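Local coordinates for protein phthiocerol synthesis polyketide synthase type I PpsC (Mycobacterium tuberculosis, PDB 7AHB) that probably loads the extender unit for chain elongation through its acyltransferase domain, as part of the polyketide synthase machinery that builds phthiocerol, at residues Y272-L275 against G276-G280. Sequence-based numbering, arbitrary orientation.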
# COMPACT_ATOMS: atom_id res chain seq x y z
N TYR A 272 7.27 -10.96 5.28
CA TYR A 272 8.03 -12.17 5.53
C TYR A 272 7.91 -13.12 4.35
O TYR A 272 6.88 -13.16 3.66
CB TYR A 272 7.54 -12.89 6.81
CG TYR A 272 7.50 -12.02 8.03
CD1 TYR A 272 8.65 -11.73 8.74
CD2 TYR A 272 6.29 -11.50 8.49
CE1 TYR A 272 8.62 -10.93 9.86
CE2 TYR A 272 6.25 -10.68 9.63
CZ TYR A 272 7.41 -10.40 10.30
OH TYR A 272 7.37 -9.61 11.41
N ALA A 273 8.95 -13.93 4.15
CA ALA A 273 8.90 -14.92 3.08
C ALA A 273 7.73 -15.87 3.25
O ALA A 273 7.11 -16.30 2.26
CB ALA A 273 10.21 -15.70 3.03
N ASP A 274 7.39 -16.20 4.50
CA ASP A 274 6.29 -17.12 4.78
C ASP A 274 4.94 -16.42 4.88
O ASP A 274 3.96 -17.02 5.33
CB ASP A 274 6.59 -17.91 6.06
CG ASP A 274 6.44 -17.08 7.33
OD1 ASP A 274 6.32 -15.85 7.24
OD2 ASP A 274 6.46 -17.69 8.42
N LEU A 275 4.88 -15.16 4.47
CA LEU A 275 3.67 -14.34 4.44
C LEU A 275 3.04 -14.16 5.82
O LEU A 275 1.89 -13.70 5.91
CB LEU A 275 2.63 -14.92 3.46
CG LEU A 275 3.17 -15.21 2.05
CD1 LEU A 275 2.08 -15.73 1.14
CD2 LEU A 275 3.82 -13.97 1.47
N GLY A 276 3.77 -14.49 6.88
CA GLY A 276 3.24 -14.39 8.23
C GLY A 276 2.04 -15.27 8.51
O GLY A 276 1.18 -14.90 9.33
N ILE A 277 1.96 -16.44 7.87
CA ILE A 277 0.78 -17.28 8.04
C ILE A 277 1.18 -18.73 8.30
O ILE A 277 0.41 -19.66 7.99
CB ILE A 277 -0.15 -17.21 6.81
CG1 ILE A 277 0.61 -17.68 5.59
CG2 ILE A 277 -0.71 -15.80 6.63
CD1 ILE A 277 -0.21 -17.64 4.30
N SER A 278 2.36 -18.94 8.85
CA SER A 278 2.80 -20.29 9.16
C SER A 278 2.00 -20.86 10.32
O SER A 278 1.50 -20.13 11.18
CB SER A 278 4.29 -20.30 9.51
OG SER A 278 5.09 -20.03 8.35
N LEU A 279 1.87 -22.18 10.33
CA LEU A 279 1.28 -22.87 11.46
C LEU A 279 1.99 -22.48 12.74
O LEU A 279 3.20 -22.18 12.74
CB LEU A 279 1.38 -24.38 11.25
CG LEU A 279 0.47 -24.98 10.18
CD1 LEU A 279 0.83 -26.46 9.94
CD2 LEU A 279 -1.00 -24.90 10.57
N GLY A 280 1.24 -22.47 13.84
CA GLY A 280 1.79 -22.08 15.13
C GLY A 280 1.39 -20.67 15.55
O GLY A 280 0.23 -20.28 15.40
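D274 hands the chain on to I277 through a type I' turn, closed by a bond from I277 N to D274 O (3.3 Å), overlapping a type I turn from Y272 to L275, with which it shares D274 and L275 and which is closed by L275 N to Y272 O (2.9 Å). The type I' turn needs positive phi at both central residues. G276, with no CB, adopts it without strain and leaves the carbonyl oxygen of L275 uncrowded; L275 accepts the same left-handed region at phi 60°.

The carboxylate of D274 fastens the turn from one flank. With chi1 at 73°, CG sits between the backbone N and the carbonyl carbon, which swings the carboxylate over the following residues. OD1 takes the N-H of G276 at 2.9 Å (N-H...O 154°), and OD2 takes the hydroxyl of S278 at 2.7 Å; both donors approach from above the carboxylate plane. A short acid suits this place because its two oxygens can serve two donors at once and so resist rotation of the group.

Apolar chains fill another side: CD1 of I277 lies 4.0 Å from CB of L275, and both residues pack on H306 of helix 300-308. CB of Y272 faces G276, and its OH hydrogen-bonds H289, while its ring lies obliquely to G276 CA.

Two overlapping beta turns, braced by an Asx turn at D274 whose second carboxylate oxygen is held by the S278 hydroxyl, thus shape the surface loop that leads from edge strand 267-269 of the parallel sheet to helix 287-295 in the acyltransferase domain.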